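Local coordinates for exported gluconolactonase (Xanthomonas campestris pv. campestris, PDB 3DR2), which probably hydrolyses glucono-lactone to gluconate, as a calcium-binding gluconolactonase of the SMP-30 family built as a six-bladed beta-propeller, at residues A35-L40 with I273-T278; T39-A44 with R68-R73; P50-A55 with Q288-I293; L59-L64 with G76-L81. All blocks are in the same frame, centred on the assembly; numbering follows the deposited sequence.

Contact 1. Residues A35-L40 with I273-T278; sequences ARLLTL and IPTPGT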
loop_
_atom_site.group_PDB
_atom_site.type_symbol
_atom_site.label_atom_id
_atom_site.label_comp_id
_atom_site.label_asym_id
_atom_site.label_seq_id
_atom_site.Cartn_x
_atom_site.Cartn_y
_atom_site.Cartn_z
ATOM N N ALA A 35 19.201 -17.474 20.392
ATOM C CA ALA A 35 18.740 -16.332 19.611
ATOM C C ALA A 35 17.219 -16.249 19.559
ATOM O O ALA A 35 16.540 -17.258 19.367
ATOM C CB ALA A 35 19.302 -16.411 18.193
ATOM N N ARG A 36 16.695 -15.038 19.736
ATOM C CA ARG A 36 15.259 -14.788 19.689
ATOM C C ARG A 36 15.005 -13.746 18.600
ATOM O O ARG A 36 15.813 -12.843 18.402
ATOM C CB ARG A 36 14.763 -14.275 21.042
ATOM C CG ARG A 36 14.749 -15.333 22.139
ATOM C CD ARG A 36 13.676 -16.384 21.881
ATOM N NE ARG A 36 13.666 -17.439 22.896
ATOM C CZ ARG A 36 14.597 -18.384 23.007
ATOM N NH1 ARG A 36 15.626 -18.419 22.166
ATOM N NH2 ARG A 36 14.498 -19.301 23.960
ATOM N N LEU A 37 13.887 -13.878 17.894
ATOM C CA LEU A 37 13.555 -12.962 16.803
ATOM C C LEU A 37 13.209 -11.552 17.271
ATOM O O LEU A 37 12.533 -11.375 18.279
ATOM C CB LEU A 37 12.382 -13.518 15.989
ATOM C CG LEU A 37 12.066 -12.798 14.674
ATOM C CD1 LEU A 37 13.164 -13.079 13.661
ATOM C CD2 LEU A 37 10.725 -13.279 14.136
ATOM N N LEU A 38 13.674 -10.559 16.515
ATOM C CA LEU A 38 13.418 -9.153 16.813
ATOM C C LEU A 38 12.647 -8.494 15.678
ATOM O O LEU A 38 12.686 -8.955 14.532
ATOM C CB LEU A 38 14.730 -8.382 16.990
ATOM C CG LEU A 38 15.682 -8.723 18.137
ATOM C CD1 LEU A 38 14.960 -8.568 19.459
ATOM C CD2 LEU A 38 16.198 -10.123 17.977
ATOM N N THR A 39 11.954 -7.409 16.006
ATOM C CA THR A 39 11.203 -6.648 15.015
ATOM C C THR A 39 11.971 -5.359 14.759
ATOM O O THR A 39 12.205 -4.580 15.685
ATOM C CB THR A 39 9.795 -6.300 15.530
ATOM O OG1 THR A 39 9.077 -7.509 15.799
ATOM C CG2 THR A 39 9.034 -5.472 14.496
ATOM N N LEU A 40 12.364 -5.134 13.506
ATOM C CA LEU A 40 13.114 -3.935 13.141
ATOM C C LEU A 40 12.228 -2.854 12.539
ATOM O O LEU A 40 12.568 -1.675 12.576
ATOM C CB LEU A 40 14.225 -4.284 12.145
ATOM C CG LEU A 40 15.249 -5.331 12.591
ATOM C CD1 LEU A 40 16.279 -5.556 11.495
ATOM C CD2 LEU A 40 15.930 -4.861 13.863
ATOM N N ILE A 273 12.047 -21.619 12.299
ATOM C CA ILE A 273 12.135 -20.365 13.042
ATOM C C ILE A 273 10.794 -19.650 12.906
ATOM O O ILE A 273 10.521 -19.000 11.893
ATOM C CB ILE A 273 13.261 -19.458 12.484
ATOM C CG1 ILE A 273 14.616 -20.139 12.684
ATOM C CG2 ILE A 273 13.232 -18.095 13.183
ATOM C CD1 ILE A 273 15.773 -19.466 11.971
ATOM N N PRO A 274 9.925 -19.774 13.921
ATOM C CA PRO A 274 8.618 -19.119 13.858
ATOM C C PRO A 274 8.708 -17.608 13.707
ATOM O O PRO A 274 9.626 -16.974 14.226
ATOM C CB PRO A 274 7.970 -19.512 15.185
ATOM C CG PRO A 274 8.589 -20.837 15.484
ATOM C CD PRO A 274 10.036 -20.598 15.137
ATOM N N THR A 275 7.747 -17.047 12.981
ATOM C CA THR A 275 7.659 -15.607 12.783
ATOM C C THR A 275 6.198 -15.248 13.053
ATOM O O THR A 275 5.298 -16.033 12.755
ATOM C CB THR A 275 8.047 -15.205 11.354
ATOM O OG1 THR A 275 7.933 -13.788 11.219
ATOM C CG2 THR A 275 7.145 -15.872 10.351
ATOM N N PRO A 276 5.940 -14.058 13.620
ATOM C CA PRO A 276 4.570 -13.624 13.932
ATOM C C PRO A 276 3.532 -13.593 12.810
ATOM O O PRO A 276 2.333 -13.642 13.077
ATOM C CB PRO A 276 4.773 -12.259 14.606
ATOM C CG PRO A 276 6.125 -11.812 14.153
ATOM C CD PRO A 276 6.932 -13.074 14.084
ATOM N N GLY A 277 3.987 -13.519 11.565
ATOM C CA GLY A 277 3.076 -13.509 10.434
ATOM C C GLY A 277 3.733 -14.253 9.288
ATOM O O GLY A 277 4.853 -14.725 9.429
ATOM N N THR A 278 3.051 -14.373 8.156
ATOM C CA THR A 278 3.638 -15.066 7.016
ATOM C C THR A 278 4.963 -14.397 6.666
ATOM O O THR A 278 5.087 -13.178 6.765
ATOM C CB THR A 278 2.706 -15.001 5.789
ATOM O OG1 THR A 278 1.488 -15.695 6.082
ATOM C CG2 THR A 278 3.373 -15.636 4.571
#
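The pyrrolidine ring of Pro276 is met at one corner: Leu37 CD2 stands 3.8 Å from Pro276 CD, and the two side chains run at a slant to each other. Trp300 and Cys18 also pack on Pro276. The contact spans two neighbouring blades of the six-bladed propeller. Residues 35-40 lead into strand 38-41, which joins the C-terminal strands 290-295 and 298-303 in one sheet, a closure by early and late strands that many propellers use. Residues 273-278 leave strand 269-274 of the adjoining blade. Leu37 carries nearly all of the meeting. With CG trans to the backbone N (chi1 -170°) and chi2 at 71°, its CD2 branch reaches across to the loop; there CD2 also rests 3.9 Å from Pro274 O and 4.1 Å from Thr275 OG1. The other branch stays on its own blade, Leu37 CD1 packing 4.1 Å from Ile293 CD1. The CD2 methyl thus packs on the end of strand 269-274 and the loop after it, against one apolar carbon and two oxygens, with Trp300 packing against Thr275 as well. Next to Leu37, Arg36 folds back on its own backbone: Arg36 NH1 donates to Ala35 O over 3.2 Å at an N-H...O angle of 146°, and comes from above the carbonyl plane.

Contact 2. Residues T39-A44 with R68-R73; sequences TLYDQA and RVLGWR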
loop_
_atom_site.group_PDB
_atom_site.type_symbol
_atom_site.label_atom_id
_atom_site.label_comp_id
_atom_site.label_asym_id
_atom_site.label_seq_id
_atom_site.Cartn_x
_atom_site.Cartn_y
_atom_site.Cartn_z
ATOM N N THR A 39 11.954 -7.409 16.006
ATOM C CA THR A 39 11.203 -6.648 15.015
ATOM C C THR A 39 11.971 -5.359 14.759
ATOM O O THR A 39 12.205 -4.580 15.685
ATOM C CB THR A 39 9.795 -6.300 15.530
ATOM O OG1 THR A 39 9.077 -7.509 15.799
ATOM C CG2 THR A 39 9.034 -5.472 14.496
ATOM N N LEU A 40 12.364 -5.134 13.506
ATOM C CA LEU A 40 13.114 -3.935 13.141
ATOM C C LEU A 40 12.228 -2.854 12.539
ATOM O O LEU A 40 12.568 -1.675 12.576
ATOM C CB LEU A 40 14.225 -4.284 12.145
ATOM C CG LEU A 40 15.249 -5.331 12.591
ATOM C CD1 LEU A 40 16.279 -5.556 11.495
ATOM C CD2 LEU A 40 15.930 -4.861 13.863
ATOM N N TYR A 41 11.098 -3.262 11.976
ATOM C CA TYR A 41 10.166 -2.326 11.358
ATOM C C TYR A 41 8.818 -3.020 11.282
ATOM O O TYR A 41 8.756 -4.222 11.056
ATOM C CB TYR A 41 10.640 -1.970 9.944
ATOM C CG TYR A 41 9.930 -0.796 9.301
ATOM C CD1 TYR A 41 10.214 0.513 9.686
ATOM C CD2 TYR A 41 8.997 -0.993 8.278
ATOM C CE1 TYR A 41 9.596 1.601 9.069
ATOM C CE2 TYR A 41 8.373 0.081 7.653
ATOM C CZ TYR A 41 8.681 1.381 8.054
ATOM O OH TYR A 41 8.097 2.460 7.425
ATOM N N ASP A 42 7.737 -2.281 11.482
ATOM C CA ASP A 42 6.419 -2.898 11.406
ATOM C C ASP A 42 5.394 -1.963 10.795
ATOM O O ASP A 42 4.200 -2.115 11.024
ATOM C CB ASP A 42 5.960 -3.350 12.803
ATOM C CG ASP A 42 5.702 -2.189 13.761
ATOM O OD1 ASP A 42 5.912 -1.015 13.399
ATOM O OD2 ASP A 42 5.282 -2.466 14.901
ATOM N N GLN A 43 5.863 -1.014 9.990
ATOM C CA GLN A 43 4.964 -0.038 9.387
ATOM C C GLN A 43 4.791 -0.111 7.869
ATOM O O GLN A 43 4.255 0.809 7.262
ATOM C CB GLN A 43 5.401 1.377 9.785
ATOM C CG GLN A 43 5.310 1.647 11.284
ATOM C CD GLN A 43 3.890 1.551 11.798
ATOM O OE1 GLN A 43 2.987 2.217 11.282
ATOM N NE2 GLN A 43 3.681 0.731 12.825
ATOM N N ALA A 44 5.237 -1.198 7.251
ATOM C CA ALA A 44 5.074 -1.335 5.802
ATOM C C ALA A 44 3.752 -2.044 5.530
ATOM O O ALA A 44 2.947 -2.234 6.437
ATOM C CB ALA A 44 6.222 -2.157 5.227
ATOM N N ARG A 68 7.866 1.538 -2.159
ATOM C CA ARG A 68 9.091 2.111 -1.622
ATOM C C ARG A 68 10.139 1.030 -1.460
ATOM O O ARG A 68 9.811 -0.145 -1.329
ATOM C CB ARG A 68 8.846 2.712 -0.236
ATOM C CG ARG A 68 8.179 4.071 -0.203
ATOM C CD ARG A 68 7.951 4.468 1.246
ATOM N NE ARG A 68 7.656 5.886 1.414
ATOM C CZ ARG A 68 6.940 6.375 2.422
ATOM N NH1 ARG A 68 6.443 5.560 3.333
ATOM N NH2 ARG A 68 6.740 7.678 2.531
ATOM N N VAL A 69 11.403 1.444 -1.487
ATOM C CA VAL A 69 12.522 0.553 -1.221
ATOM C C VAL A 69 13.100 1.226 0.025
ATOM O O VAL A 69 13.506 2.394 -0.029
ATOM C CB VAL A 69 13.572 0.549 -2.339
ATOM C CG1 VAL A 69 14.832 -0.142 -1.844
ATOM C CG2 VAL A 69 13.035 -0.196 -3.557
ATOM N N LEU A 70 13.101 0.504 1.139
ATOM C CA LEU A 70 13.570 1.028 2.423
ATOM C C LEU A 70 14.967 0.556 2.784
ATOM O O LEU A 70 15.450 -0.446 2.260
ATOM C CB LEU A 70 12.599 0.599 3.521
ATOM C CG LEU A 70 11.137 0.951 3.228
ATOM C CD1 LEU A 70 10.221 0.257 4.216
ATOM C CD2 LEU A 70 10.965 2.467 3.289
ATOM N N GLY A 71 15.599 1.284 3.702
ATOM C CA GLY A 71 16.932 0.930 4.144
ATOM C C GLY A 71 17.052 0.971 5.659
ATOM O O GLY A 71 16.835 2.012 6.282
ATOM N N TRP A 72 17.390 -0.169 6.251
ATOM C CA TRP A 72 17.556 -0.267 7.697
ATOM C C TRP A 72 19.019 -0.005 8.036
ATOM O O TRP A 72 19.903 -0.691 7.524
ATOM C CB TRP A 72 17.178 -1.667 8.180
ATOM C CG TRP A 72 17.460 -1.902 9.633
ATOM C CD1 TRP A 72 16.695 -1.511 10.695
ATOM C CD2 TRP A 72 18.595 -2.580 10.182
ATOM N NE1 TRP A 72 17.285 -1.908 11.875
ATOM C CE2 TRP A 72 18.451 -2.565 11.589
ATOM C CE3 TRP A 72 19.722 -3.199 9.624
ATOM C CZ2 TRP A 72 19.393 -3.148 12.447
ATOM C CZ3 TRP A 72 20.659 -3.779 10.479
ATOM C CH2 TRP A 72 20.483 -3.747 11.875
ATOM N N ARG A 73 19.259 0.997 8.884
ATOM C CA ARG A 73 20.609 1.358 9.319
ATOM C C ARG A 73 20.869 0.619 10.634
ATOM O O ARG A 73 19.942 0.335 11.384
ATOM C CB ARG A 73 20.713 2.869 9.545
ATOM C CG ARG A 73 20.068 3.733 8.465
ATOM C CD ARG A 73 20.577 3.437 7.057
ATOM N NE ARG A 73 20.129 4.476 6.127
ATOM C CZ ARG A 73 20.534 4.598 4.866
ATOM N NH1 ARG A 73 21.403 3.734 4.348
ATOM N NH2 ARG A 73 20.098 5.616 4.129
HETATM O O HOH W 1 15.088 -0.763 13.471
#
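Leu40 lays its CD1 methyl over one face of the Trp72 indole, 3.8 Å from the centroid of the five-membered ring and 15° off its normal, a CH-pi contact. The CD2 branch also touches the ring, closest to Trp72 NE1 at 3.8 Å. With chi1 at -58°, Leu40 CG is trans to the carbonyl carbon, carrying both methyls to the ring. A water lies in the indole plane at its edge; it accepts from Trp72 NE1 at 2.9 Å and donates to Leu40 O at 2.8 Å. Farther along, Leu70 CD1 meets Tyr41 CE2 at 3.9 Å, the side chains crossing at about a right angle. Gln43 N lies 3.5 Å above the Tyr41 ring plane, offset toward the rim, and Ala44 CB at its edge. Leu40 and Tyr41 both face Leu299 in a classic beta bulge, which lets these successive residues point into the gap between the closing blade and the blade of strand 68-73. Tyr41 also packs on Pro156 of the second subunit, and Arg68 hydrogen-bonds to Pro156 O and Gly159 O there. The blades are therefore joined by apolar and CH-pi packing, while one water satisfies the indole N-H and ties it to the Leu40 carbonyl.

Contact 3. Residues P50-A55 with Q288-I293; sequences PAWWEA and QQRLFI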
loop_
_atom_site.group_PDB
_atom_site.type_symbol
_atom_site.label_atom_id
_atom_site.label_comp_id
_atom_site.label_asym_id
_atom_site.label_seq_id
_atom_site.Cartn_x
_atom_site.Cartn_y
_atom_site.Cartn_z
ATOM N N PRO A 50 14.685 -8.596 0.715
ATOM C CA PRO A 50 15.760 -8.075 1.566
ATOM C C PRO A 50 17.135 -8.387 0.977
ATOM O O PRO A 50 17.385 -9.497 0.506
ATOM C CB PRO A 50 15.529 -8.798 2.884
ATOM C CG PRO A 50 15.032 -10.155 2.421
ATOM C CD PRO A 50 14.052 -9.784 1.320
ATOM N N ALA A 51 18.027 -7.404 1.014
ATOM C CA ALA A 51 19.372 -7.573 0.490
ATOM C C ALA A 51 20.340 -6.753 1.332
ATOM O O ALA A 51 20.120 -5.563 1.571
ATOM C CB ALA A 51 19.430 -7.117 -0.960
ATOM N N TRP A 52 21.414 -7.392 1.782
ATOM C CA TRP A 52 22.409 -6.702 2.590
ATOM C C TRP A 52 23.340 -5.905 1.686
ATOM O O TRP A 52 23.927 -6.445 0.750
ATOM C CB TRP A 52 23.213 -7.705 3.419
ATOM C CG TRP A 52 24.329 -7.057 4.182
ATOM C CD1 TRP A 52 25.660 -7.101 3.882
ATOM C CD2 TRP A 52 24.206 -6.224 5.342
ATOM N NE1 TRP A 52 26.373 -6.347 4.780
ATOM C CE2 TRP A 52 25.507 -5.798 5.687
ATOM C CE3 TRP A 52 23.124 -5.796 6.121
ATOM C CZ2 TRP A 52 25.757 -4.959 6.784
ATOM C CZ3 TRP A 52 23.371 -4.961 7.211
ATOM C CH2 TRP A 52 24.680 -4.553 7.530
ATOM N N TRP A 53 23.468 -4.618 1.988
ATOM C CA TRP A 53 24.293 -3.692 1.220
ATOM C C TRP A 53 25.513 -3.321 2.062
ATOM O O TRP A 53 25.471 -2.374 2.847
ATOM C CB TRP A 53 23.458 -2.448 0.908
ATOM C CG TRP A 53 24.019 -1.536 -0.130
ATOM C CD1 TRP A 53 25.066 -1.781 -0.973
ATOM C CD2 TRP A 53 23.517 -0.239 -0.477
ATOM N NE1 TRP A 53 25.244 -0.716 -1.826
ATOM C CE2 TRP A 53 24.305 0.243 -1.543
ATOM C CE3 TRP A 53 22.474 0.562 0.011
ATOM C CZ2 TRP A 53 24.084 1.492 -2.134
ATOM C CZ3 TRP A 53 22.255 1.805 -0.577
ATOM C CH2 TRP A 53 23.058 2.255 -1.638
ATOM N N GLU A 54 26.594 -4.077 1.893
ATOM C CA GLU A 54 27.826 -3.862 2.649
ATOM C C GLU A 54 28.368 -2.435 2.589
ATOM O O GLU A 54 28.705 -1.847 3.623
ATOM C CB GLU A 54 28.905 -4.838 2.170
ATOM C CG GLU A 54 30.253 -4.684 2.872
ATOM C CD GLU A 54 30.254 -5.159 4.321
ATOM O OE1 GLU A 54 29.196 -5.553 4.851
ATOM O OE2 GLU A 54 31.338 -5.135 4.941
ATOM N N ALA A 55 28.456 -1.880 1.387
ATOM C CA ALA A 55 28.977 -0.528 1.208
ATOM C C ALA A 55 28.304 0.522 2.099
ATOM O O ALA A 55 28.932 1.509 2.491
ATOM C CB ALA A 55 28.854 -0.119 -0.252
ATOM N N GLN A 288 27.004 -13.257 7.800
ATOM C CA GLN A 288 26.034 -14.326 8.019
ATOM C C GLN A 288 25.886 -14.564 9.524
ATOM O O GLN A 288 25.805 -15.697 9.992
ATOM C CB GLN A 288 26.448 -15.619 7.293
ATOM C CG GLN A 288 26.760 -15.399 5.812
ATOM C CD GLN A 288 26.603 -16.641 4.941
ATOM O OE1 GLN A 288 26.740 -17.775 5.404
ATOM N NE2 GLN A 288 26.335 -16.421 3.658
ATOM N N GLN A 289 25.856 -13.464 10.271
ATOM C CA GLN A 289 25.694 -13.504 11.720
ATOM C C GLN A 289 24.332 -12.951 12.104
ATOM O O GLN A 289 23.953 -12.966 13.270
ATOM C CB GLN A 289 26.787 -12.688 12.414
ATOM C CG GLN A 289 28.145 -13.380 12.454
ATOM C CD GLN A 289 28.166 -14.595 13.366
ATOM O OE1 GLN A 289 29.067 -15.427 13.280
ATOM N NE2 GLN A 289 27.184 -14.695 14.252
ATOM N N ARG A 290 23.603 -12.444 11.114
ATOM C CA ARG A 290 22.270 -11.905 11.353
ATOM C C ARG A 290 21.368 -12.316 10.200
ATOM O O ARG A 290 21.710 -12.106 9.039
ATOM C CB ARG A 290 22.307 -10.376 11.457
ATOM C CG ARG A 290 23.001 -9.836 12.701
ATOM C CD ARG A 290 23.148 -8.320 12.636
ATOM N NE ARG A 290 24.047 -7.919 11.557
ATOM C CZ ARG A 290 24.361 -6.662 11.258
ATOM N NH1 ARG A 290 23.848 -5.651 11.952
ATOM N NH2 ARG A 290 25.212 -6.413 10.273
ATOM N N LEU A 291 20.235 -12.922 10.531
ATOM C CA LEU A 291 19.273 -13.352 9.523
ATOM C C LEU A 291 18.131 -12.347 9.488
ATOM O O LEU A 291 17.465 -12.128 10.499
ATOM C CB LEU A 291 18.707 -14.730 9.870
ATOM C CG LEU A 291 17.563 -15.214 8.974
ATOM C CD1 LEU A 291 18.114 -15.643 7.616
ATOM C CD2 LEU A 291 16.843 -16.373 9.653
ATOM N N PHE A 292 17.912 -11.739 8.326
ATOM C CA PHE A 292 16.834 -10.772 8.154
ATOM C C PHE A 292 15.665 -11.474 7.457
ATOM O O PHE A 292 15.859 -12.218 6.490
ATOM C CB PHE A 292 17.319 -9.591 7.309
ATOM C CG PHE A 292 18.415 -8.792 7.959
ATOM C CD1 PHE A 292 18.110 -7.702 8.765
ATOM C CD2 PHE A 292 19.750 -9.139 7.777
ATOM C CE1 PHE A 292 19.122 -6.964 9.384
ATOM C CE2 PHE A 292 20.770 -8.407 8.391
ATOM C CZ PHE A 292 20.450 -7.318 9.196
ATOM N N ILE A 293 14.454 -11.230 7.953
ATOM C CA ILE A 293 13.253 -11.854 7.399
ATOM C C ILE A 293 12.168 -10.813 7.132
ATOM O O ILE A 293 11.888 -9.974 7.983
ATOM C CB ILE A 293 12.678 -12.888 8.386
ATOM C CG1 ILE A 293 13.780 -13.839 8.858
ATOM C CG2 ILE A 293 11.546 -13.671 7.722
ATOM C CD1 ILE A 293 13.333 -14.765 9.969
#
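Trp52 leaves its backbone with CB directed at strand 290-295 and CG trans to the backbone N (chi1 175°), so the indole is carried toward Phe292 and Arg290. On the six-membered ring CE3 comes first, 4.2 Å from Phe292 CE2. Beyond it Trp52 CZ3 lies 3.9 Å from Arg290 NH2, and the outermost carbon, Trp52 CH2, approaches that nitrogen to 3.4 Å; Trp52 CZ2 is 3.8 Å from it. The ring and guanidinium planes stand 60° apart, so the two groups do not stack flat. At the edge of the five-membered ring, Trp52 NE1 donates to Glu54 OE1 over 2.9 Å at 167°, with the carboxylate oxygen in the ring plane, a bond that helps hold the indole's rotation. Strand 47-53 is the edge strand of its propeller blade opposite strand 6-8, and also carries the calcium ligand Glu48; strand 290-295 belongs to the closing blade next to it, and the Trp52 side chain is about 9 Å from a calcium ion. Arg290 bends at chi3, and Phe292 CZ lies over one face of its guanidinium, 4.3 Å above the plane and offset toward the rim. The charge is held from outside the two segments: Arg290 NE forms a salt bridge with Asp285, and NH2 another with Glu74. Phe292 in turn meets the Trp72 ring on the same blade as Trp52.

Contact 4. Residues L59-L64 with G76-L81; sequences LVWSDL and GTVDVL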
loop_
_atom_site.group_PDB
_atom_site.type_symbol
_atom_site.label_atom_id
_atom_site.label_comp_id
_atom_site.label_asym_id
_atom_site.label_seq_id
_atom_site.Cartn_x
_atom_site.Cartn_y
_atom_site.Cartn_z
ATOM N N LEU A 59 20.409 -2.797 5.449
ATOM C CA LEU A 59 19.589 -3.902 4.955
ATOM C C LEU A 59 18.531 -3.227 4.082
ATOM O O LEU A 59 17.690 -2.474 4.578
ATOM C CB LEU A 59 18.906 -4.656 6.102
ATOM C CG LEU A 59 18.147 -5.949 5.748
ATOM C CD1 LEU A 59 16.875 -5.650 4.948
ATOM C CD2 LEU A 59 19.068 -6.875 4.955
ATOM N N VAL A 60 18.596 -3.486 2.783
ATOM C CA VAL A 60 17.669 -2.916 1.812
ATOM C C VAL A 60 16.503 -3.873 1.556
ATOM O O VAL A 60 16.719 -5.061 1.366
ATOM C CB VAL A 60 18.390 -2.690 0.465
ATOM C CG1 VAL A 60 17.413 -2.150 -0.563
ATOM C CG2 VAL A 60 19.574 -1.744 0.650
ATOM N N TRP A 61 15.272 -3.378 1.560
ATOM C CA TRP A 61 14.147 -4.256 1.262
ATOM C C TRP A 61 13.001 -3.429 0.702
ATOM O O TRP A 61 13.012 -2.204 0.808
ATOM C CB TRP A 61 13.743 -5.073 2.501
ATOM C CG TRP A 61 12.741 -4.471 3.424
ATOM C CD1 TRP A 61 11.422 -4.791 3.508
ATOM C CD2 TRP A 61 12.986 -3.501 4.451
ATOM N NE1 TRP A 61 10.824 -4.090 4.528
ATOM C CE2 TRP A 61 11.763 -3.288 5.124
ATOM C CE3 TRP A 61 14.121 -2.794 4.872
ATOM C CZ2 TRP A 61 11.638 -2.395 6.195
ATOM C CZ3 TRP A 61 13.997 -1.906 5.936
ATOM C CH2 TRP A 61 12.763 -1.715 6.585
ATOM N N SER A 62 12.033 -4.089 0.076
ATOM C CA SER A 62 10.921 -3.376 -0.537
ATOM C C SER A 62 9.599 -3.445 0.191
ATOM O O SER A 62 9.284 -4.438 0.828
ATOM C CB SER A 62 10.644 -3.927 -1.943
ATOM O OG SER A 62 11.778 -3.853 -2.772
ATOM N N ASP A 63 8.831 -2.366 0.097
ATOM C CA ASP A 63 7.469 -2.393 0.604
ATOM C C ASP A 63 6.778 -2.378 -0.758
ATOM O O ASP A 63 6.536 -1.318 -1.326
ATOM C CB ASP A 63 7.082 -1.145 1.385
ATOM C CG ASP A 63 5.627 -1.188 1.839
ATOM O OD1 ASP A 63 5.193 -0.298 2.597
ATOM O OD2 ASP A 63 4.909 -2.128 1.429
ATOM N N LEU A 64 6.509 -3.564 -1.294
ATOM C CA LEU A 64 5.906 -3.710 -2.621
ATOM C C LEU A 64 4.640 -2.900 -2.822
ATOM O O LEU A 64 4.528 -2.125 -3.769
ATOM C CB LEU A 64 5.602 -5.186 -2.879
ATOM C CG LEU A 64 5.693 -5.780 -4.292
ATOM C CD1 LEU A 64 4.800 -7.006 -4.336
ATOM C CD2 LEU A 64 5.284 -4.792 -5.365
ATOM N N GLY A 76 19.177 1.341 13.947
ATOM C CA GLY A 76 17.735 1.160 13.989
ATOM C C GLY A 76 16.939 2.060 13.072
ATOM O O GLY A 76 15.740 1.848 12.870
ATOM N N THR A 77 17.595 3.074 12.525
ATOM C CA THR A 77 16.936 4.010 11.626
ATOM C C THR A 77 16.521 3.318 10.338
ATOM O O THR A 77 17.207 2.409 9.871
ATOM C CB THR A 77 17.872 5.164 11.240
ATOM O OG1 THR A 77 18.267 5.876 12.416
ATOM C CG2 THR A 77 17.174 6.119 10.279
ATOM N N VAL A 78 15.380 3.732 9.792
ATOM C CA VAL A 78 14.906 3.200 8.522
ATOM C C VAL A 78 14.621 4.422 7.657
ATOM O O VAL A 78 13.844 5.304 8.045
ATOM C CB VAL A 78 13.618 2.351 8.667
ATOM C CG1 VAL A 78 13.177 1.848 7.291
ATOM C CG2 VAL A 78 13.871 1.161 9.588
ATOM N N ASP A 79 15.274 4.480 6.502
ATOM C CA ASP A 79 15.116 5.584 5.566
ATOM C C ASP A 79 14.516 5.088 4.258
ATOM O O ASP A 79 14.629 3.915 3.922
ATOM C CB ASP A 79 16.476 6.218 5.252
ATOM C CG ASP A 79 17.123 6.840 6.463
ATOM O OD1 ASP A 79 16.442 7.641 7.132
ATOM O OD2 ASP A 79 18.306 6.537 6.740
ATOM N N VAL A 80 13.872 5.990 3.527
ATOM C CA VAL A 80 13.315 5.632 2.231
ATOM C C VAL A 80 14.452 5.836 1.226
ATOM O O VAL A 80 14.927 6.962 1.040
ATOM C CB VAL A 80 12.127 6.544 1.851
ATOM C CG1 VAL A 80 11.628 6.190 0.449
ATOM C CG2 VAL A 80 11.001 6.385 2.867
ATOM N N LEU A 81 14.896 4.750 0.595
ATOM C CA LEU A 81 15.976 4.809 -0.389
ATOM C C LEU A 81 15.438 5.140 -1.778
ATOM O O LEU A 81 16.055 5.899 -2.522
ATOM C CB LEU A 81 16.736 3.476 -0.428
ATOM C CG LEU A 81 17.437 3.055 0.870
ATOM C CD1 LEU A 81 18.061 1.666 0.700
ATOM C CD2 LEU A 81 18.507 4.079 1.228
#
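Val60 and Leu81 form the aliphatic part of this contact: Val60 CG2 lies 3.7 Å from Leu81 CD1, and Val60 CG1 follows at 4.1 Å from the same methyl. A single leucine branch thus touches both methyls of the valine, the two side chains meeting at a slant. Leu81 sits where strand 78-83 turns a corner, and its CB is directed at residues 59-64. The aromatic part is Trp61 against Val78. The far end of the indole does the touching, Trp61 CH2 standing 3.7 Å from Val78 CG1 and Trp61 CZ3 4.1 Å from it, with the side chains crossing near a right angle. Trp61 reaches that far because its CG occupies the crowded position between backbone N and carbonyl carbon (chi1 89°), which lays the ring across strand 68-73 toward Val78; Leu59 O lies in the indole plane at its edge. Polar links between the segments run through the strand that separates them. In strand 68-73, the backbone of Leu70 hydrogen-bonds to that of Trp61, and the backbone of Val69 to that of Leu81. The weak hydrogen bond of Trp61 NE1 to Ser47 OG points the other way, to strand 47-53. The whole is the four-stranded antiparallel meander of one propeller blade, in which strands 58-63 and 78-83 flank strand 68-73; Val69 packs on Val60 and Leu70 on Trp61 between them, while strand 47-53 lies beyond Trp61 and the short strand 6-8 beyond Val78.

Three propeller blades carry the four contacts. Contact 4 lies within the blade of strands 47-53 to 78-83; contacts 2 and 3 join that blade to the closing one, which holds strands 38-41 and 290-295; contact 1 joins the closing blade to the one ending in strand 269-274. Contacts 2 and 4 nearly coincide, their centres 4 Å apart, whereas contacts 1 and 4 are 18 Å apart. Leu40, Trp72 and Phe292 pack together and bring contacts 2 and 3, 13 Å apart, into touch. Along the chain contact 4 falls between the segments of contact 3, while those of contacts 2 and 3 alternate; the ring closes where strand 38-41 joins late strands 290-295 and 298-303.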